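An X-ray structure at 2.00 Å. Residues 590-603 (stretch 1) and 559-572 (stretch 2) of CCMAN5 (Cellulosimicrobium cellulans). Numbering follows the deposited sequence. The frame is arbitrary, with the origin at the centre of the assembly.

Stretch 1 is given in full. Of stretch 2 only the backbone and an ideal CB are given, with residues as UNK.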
# COMPACT_ATOMS: atom_id res chain seq x y z
N ILE A 590 9.78 3.42 -8.70
CA ILE A 590 10.32 3.14 -10.02
C ILE A 590 11.62 2.33 -9.93
O ILE A 590 11.76 1.28 -10.56
CB ILE A 590 10.56 4.44 -10.84
CG1 ILE A 590 9.24 5.17 -11.15
CG2 ILE A 590 11.37 4.13 -12.12
CD1 ILE A 590 8.08 4.29 -11.58
N ASP A 591 12.58 2.82 -9.14
CA ASP A 591 13.84 2.08 -9.00
C ASP A 591 14.06 1.54 -7.59
O ASP A 591 15.18 1.59 -7.06
CB ASP A 591 15.03 2.86 -9.58
CG ASP A 591 15.35 4.15 -8.82
OD1 ASP A 591 14.43 4.86 -8.36
OD2 ASP A 591 16.55 4.45 -8.70
N LEU A 592 12.99 1.01 -6.99
CA LEU A 592 13.03 0.41 -5.64
C LEU A 592 14.11 -0.65 -5.51
O LEU A 592 14.71 -0.81 -4.43
CB LEU A 592 11.70 -0.26 -5.29
CG LEU A 592 10.56 0.42 -4.54
CD1 LEU A 592 9.36 -0.55 -4.45
CD2 LEU A 592 10.97 0.90 -3.16
N GLN A 593 14.29 -1.42 -6.58
CA GLN A 593 15.22 -2.54 -6.57
C GLN A 593 16.66 -2.09 -6.74
O GLN A 593 17.57 -2.89 -6.52
CB GLN A 593 14.85 -3.55 -7.67
CG GLN A 593 15.32 -3.21 -9.08
CD GLN A 593 14.52 -2.13 -9.77
OE1 GLN A 593 13.83 -1.31 -9.14
NE2 GLN A 593 14.61 -2.11 -11.10
N ALA A 594 16.89 -0.84 -7.12
CA ALA A 594 18.25 -0.40 -7.52
C ALA A 594 19.35 -0.63 -6.49
O ALA A 594 20.46 -0.98 -6.86
CB ALA A 594 18.25 1.03 -8.00
N PRO A 595 19.05 -0.42 -5.18
CA PRO A 595 20.10 -0.69 -4.19
C PRO A 595 20.59 -2.12 -4.14
O PRO A 595 21.72 -2.35 -3.73
CB PRO A 595 19.44 -0.32 -2.86
CG PRO A 595 18.36 0.65 -3.24
CD PRO A 595 17.89 0.27 -4.59
N TYR A 596 19.76 -3.06 -4.57
CA TYR A 596 20.12 -4.47 -4.55
C TYR A 596 20.79 -4.95 -5.85
O TYR A 596 21.08 -6.14 -5.98
CB TYR A 596 18.89 -5.33 -4.24
CG TYR A 596 18.25 -5.01 -2.90
CD1 TYR A 596 17.30 -4.01 -2.78
CD2 TYR A 596 18.62 -5.72 -1.75
CE1 TYR A 596 16.72 -3.70 -1.55
CE2 TYR A 596 18.05 -5.42 -0.51
CZ TYR A 596 17.10 -4.42 -0.42
OH TYR A 596 16.53 -4.12 0.79
N LEU A 597 21.05 -4.05 -6.79
CA LEU A 597 21.67 -4.47 -8.05
C LEU A 597 23.19 -4.61 -8.02
O LEU A 597 23.79 -5.17 -8.94
CB LEU A 597 21.21 -3.59 -9.22
CG LEU A 597 19.69 -3.50 -9.36
CD1 LEU A 597 19.30 -2.67 -10.58
CD2 LEU A 597 19.05 -4.89 -9.43
N PHE A 598 23.81 -4.11 -6.96
CA PHE A 598 25.24 -4.30 -6.77
C PHE A 598 25.63 -5.77 -6.64
O PHE A 598 26.76 -6.14 -6.98
CB PHE A 598 25.75 -3.48 -5.58
CG PHE A 598 25.75 -2.00 -5.81
CD1 PHE A 598 24.81 -1.18 -5.18
CD2 PHE A 598 26.70 -1.41 -6.66
CE1 PHE A 598 24.82 0.21 -5.36
CE2 PHE A 598 26.72 -0.03 -6.85
CZ PHE A 598 25.77 0.79 -6.20
N ASN A 599 24.68 -6.60 -6.16
CA ASN A 599 24.84 -8.06 -6.13
C ASN A 599 25.09 -8.61 -7.54
O ASN A 599 25.75 -9.63 -7.71
CB ASN A 599 23.58 -8.73 -5.58
CG ASN A 599 23.41 -8.57 -4.08
OD1 ASN A 599 24.26 -7.99 -3.39
ND2 ASN A 599 22.30 -9.07 -3.55
N TYR A 600 24.53 -7.95 -8.54
CA TYR A 600 24.65 -8.39 -9.93
C TYR A 600 25.92 -7.89 -10.59
O TYR A 600 26.35 -8.46 -11.59
CB TYR A 600 23.46 -7.90 -10.76
CG TYR A 600 22.12 -8.51 -10.41
CD1 TYR A 600 21.39 -8.06 -9.30
CD2 TYR A 600 21.56 -9.52 -11.20
CE1 TYR A 600 20.14 -8.60 -8.98
CE2 TYR A 600 20.29 -10.07 -10.89
CZ TYR A 600 19.59 -9.58 -9.78
OH TYR A 600 18.36 -10.11 -9.44
N THR A 601 26.52 -6.84 -10.04
CA THR A 601 27.77 -6.31 -10.59
C THR A 601 28.98 -6.78 -9.82
O THR A 601 30.05 -6.18 -9.96
CB THR A 601 27.81 -4.77 -10.61
OG1 THR A 601 27.60 -4.26 -9.28
CG2 THR A 601 26.76 -4.20 -11.58
N GLY A 602 28.82 -7.82 -9.01
CA GLY A 602 29.92 -8.42 -8.24
C GLY A 602 30.35 -7.59 -7.06
O GLY A 602 31.48 -7.72 -6.56
N GLU A 603 29.47 -6.71 -6.59
CA GLU A 603 29.83 -5.86 -5.44
C GLU A 603 28.75 -5.93 -4.36
O GLU A 603 28.13 -4.92 -4.02
CB GLU A 603 30.12 -4.42 -5.89
CG GLU A 603 31.28 -4.33 -6.89
CD GLU A 603 31.85 -2.94 -6.99
OE1 GLU A 603 31.29 -2.12 -7.75
OE2 GLU A 603 32.85 -2.65 -6.31
N UNK A 559 28.56 -4.67 -21.31
CA UNK A 559 29.32 -5.68 -20.57
C UNK A 559 29.43 -5.42 -19.08
O UNK A 559 28.90 -4.44 -18.57
CB UNK A 559 30.73 -5.79 -21.16
N UNK A 560 30.13 -6.31 -18.40
CA UNK A 560 30.16 -6.33 -16.95
C UNK A 560 30.75 -5.06 -16.34
O UNK A 560 30.16 -4.46 -15.44
CB UNK A 560 30.96 -7.55 -16.47
N UNK A 561 31.92 -4.66 -16.84
CA UNK A 561 32.58 -3.47 -16.33
C UNK A 561 31.72 -2.22 -16.53
O UNK A 561 31.67 -1.34 -15.66
CB UNK A 561 33.94 -3.29 -17.01
N UNK A 562 31.03 -2.14 -17.67
CA UNK A 562 30.17 -1.00 -17.95
C UNK A 562 29.02 -0.94 -16.94
O UNK A 562 28.73 0.13 -16.40
CB UNK A 562 29.63 -1.08 -19.38
N UNK A 563 28.39 -2.09 -16.68
CA UNK A 563 27.31 -2.20 -15.66
C UNK A 563 27.80 -1.82 -14.28
O UNK A 563 27.11 -1.08 -13.55
CB UNK A 563 26.75 -3.62 -15.62
N UNK A 564 28.97 -2.34 -13.92
CA UNK A 564 29.55 -2.15 -12.59
C UNK A 564 29.80 -0.67 -12.34
O UNK A 564 29.47 -0.16 -11.27
CB UNK A 564 30.85 -2.94 -12.44
N UNK A 565 30.33 0.01 -13.36
CA UNK A 565 30.63 1.44 -13.26
C UNK A 565 29.33 2.27 -13.31
O UNK A 565 29.22 3.29 -12.64
CB UNK A 565 31.58 1.86 -14.38
N UNK A 566 28.35 1.83 -14.11
CA UNK A 566 27.02 2.46 -14.13
C UNK A 566 26.34 2.45 -12.77
O UNK A 566 25.80 3.48 -12.31
CB UNK A 566 26.12 1.75 -15.15
N UNK A 567 26.39 1.30 -12.11
CA UNK A 567 25.77 1.11 -10.79
C UNK A 567 26.43 2.00 -9.77
O UNK A 567 25.74 2.67 -9.00
CB UNK A 567 25.86 -0.35 -10.34
N UNK A 568 27.76 2.04 -9.78
CA UNK A 568 28.49 2.98 -8.94
C UNK A 568 28.10 4.44 -9.19
O UNK A 568 27.90 5.18 -8.23
CB UNK A 568 29.99 2.81 -9.17
N UNK A 569 27.98 4.85 -10.45
CA UNK A 569 27.55 6.21 -10.80
C UNK A 569 26.10 6.50 -10.37
O UNK A 569 25.80 7.61 -9.89
CB UNK A 569 27.69 6.42 -12.31
N UNK A 570 25.22 5.51 -10.53
CA UNK A 570 23.81 5.59 -10.07
C UNK A 570 23.69 6.05 -8.61
O UNK A 570 22.76 6.77 -8.24
CB UNK A 570 23.13 4.23 -10.22
N UNK A 571 24.63 5.62 -7.79
CA UNK A 571 24.63 5.97 -6.37
C UNK A 571 25.69 6.99 -5.95
O UNK A 571 25.95 7.14 -4.74
CB UNK A 571 24.82 4.70 -5.55
N UNK A 572 26.25 7.70 -6.92
CA UNK A 572 27.25 8.75 -6.66
C UNK A 572 28.44 8.30 -5.83
O UNK A 572 28.96 9.06 -5.02
CB UNK A 572 26.58 9.93 -5.95

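Position 559 has phi/psi of 102/-179; a positive phi by itself favours glycine, and Gly 559 sits at the N-cap of the helix that follows. From 560 to 570 the backbone is helical.

At 560 CB points sideways, with nothing of stretch 1 within 5.5 Å, so a long or flat polar side chain could reach the carbonyls near Thr 601. His 560, chi1 t, brings its NE2 to 3.4 Å from Thr 601 O. Positions 561 (away) and 562 (out of reach) are unconstrained by stretch 1; they are Glu 561 and Ala 562.

At 563 CB points toward stretch 1 and already lies 4.1 Å from Thr 601 CG2, which suits a small residue. Ala 563 fits.

Position 564 points sideways, its ideal CB 4.0 Å from Thr 601 CB and 4.8 Å from Glu 603 OE1. The carboxylate invites Lys or Arg, though a polar neutral chain could serve. Arg 564 forms a salt bridge, NH1 to Glu 603 OE1 at 3.5 Å, while its NE and NH2 donate to Glu 561 OE1 (2.9 Å) and OE2 (2.7 Å). A water accepts from Thr 601 OG1 (2.7 Å) and donates to Arg 564 O (2.9 Å) and Glu 603 OE1 (2.8 Å).

At 565, 566 and 569 the ideal CB has nothing of stretch 1 within 5.5 Å, so stretch 1 leaves the choice open; they are Leu 565, Gly 566 and His 569.

At 567 CB points toward stretch 1, 3.6 Å from Phe 598 CE2 and 4.1 Å from Thr 601 CG2. A flexible apolar chain such as Leu or Met would suit. Met 567 lays CE over the face of the Phe 598 ring, 3.6 Å from its centroid and 12° off the normal.

At 568 CB points sideways, 5.3 Å from Glu 603 OE1, so a long cation is again favoured. Arg 568 NH1 donates to Glu 603 OE1 (3.2 Å, 167°) and lies 2.8 Å from Glu 603 OE2 in a salt bridge.

Position 570 points toward stretch 1 but its ideal CB touches nothing, so only a long chain would reach. Met 570 extends CE to 3.2 Å from Asp 591 OD2.

At 571 the chain leaves helical phi/psi; CB lies 4.1 Å from Phe 598 CZ, favouring a large apolar or aromatic residue. Phe 571 pairs obliquely with Phe 598 (ring centroids 5.3 Å apart, planes at 58°), and its CZ meets Ala 594 CB and Pro 595 CD, each at 4.0 Å. At 572 phi is again positive, which favours glycine, and Gly 572 follows.

Stretch 2, residues 559-572: GHEAARLGMRHMFG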
# COMPACT_ATOMS: atom_id res chain seq x y z
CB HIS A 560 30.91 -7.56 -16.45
CG HIS A 560 30.92 -7.68 -14.96
ND1 HIS A 560 30.02 -8.46 -14.27
CD2 HIS A 560 31.73 -7.12 -14.03
CE1 HIS A 560 30.27 -8.38 -12.97
NE2 HIS A 560 31.31 -7.57 -12.80
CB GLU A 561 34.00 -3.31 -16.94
CG GLU A 561 34.84 -2.13 -16.38
CD GLU A 561 35.15 -2.21 -14.87
OE1 GLU A 561 34.97 -3.29 -14.23
OE2 GLU A 561 35.57 -1.18 -14.31
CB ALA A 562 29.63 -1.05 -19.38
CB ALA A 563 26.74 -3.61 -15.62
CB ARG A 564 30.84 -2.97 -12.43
CG ARG A 564 31.48 -2.93 -11.01
CD ARG A 564 32.92 -3.49 -10.99
NE ARG A 564 33.88 -2.57 -11.60
CZ ARG A 564 34.41 -1.51 -10.98
NH1 ARG A 564 34.10 -1.23 -9.71
NH2 ARG A 564 35.26 -0.72 -11.63
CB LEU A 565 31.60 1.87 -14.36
CG LEU A 565 33.05 1.38 -14.23
CD1 LEU A 565 33.79 1.56 -15.53
CD2 LEU A 565 33.80 2.13 -13.12
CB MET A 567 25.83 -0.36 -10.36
CG MET A 567 24.59 -1.14 -10.75
SD MET A 567 23.00 -0.40 -10.23
CE MET A 567 23.15 -0.46 -8.46
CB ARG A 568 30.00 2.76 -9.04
CG ARG A 568 30.41 1.35 -8.59
CD ARG A 568 31.90 1.07 -8.72
NE ARG A 568 32.63 1.86 -7.73
CZ ARG A 568 33.09 1.40 -6.57
NH1 ARG A 568 32.93 0.14 -6.22
NH2 ARG A 568 33.72 2.23 -5.76
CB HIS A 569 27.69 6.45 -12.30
CG HIS A 569 27.64 7.90 -12.68
ND1 HIS A 569 28.65 8.78 -12.37
CD2 HIS A 569 26.70 8.62 -13.35
CE1 HIS A 569 28.34 9.98 -12.83
NE2 HIS A 569 27.17 9.91 -13.43
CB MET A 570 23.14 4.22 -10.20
CG MET A 570 21.64 4.21 -9.88
SD MET A 570 20.74 4.84 -11.29
CE MET A 570 19.06 4.77 -10.68
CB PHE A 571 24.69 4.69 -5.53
CG PHE A 571 23.42 3.95 -5.52
CD1 PHE A 571 22.53 4.08 -4.45
CD2 PHE A 571 23.05 3.16 -6.61
CE1 PHE A 571 21.31 3.42 -4.47
CE2 PHE A 571 21.84 2.50 -6.63
CZ PHE A 571 20.97 2.63 -5.56
O HOH W 1 28.88 -1.91 -9.09
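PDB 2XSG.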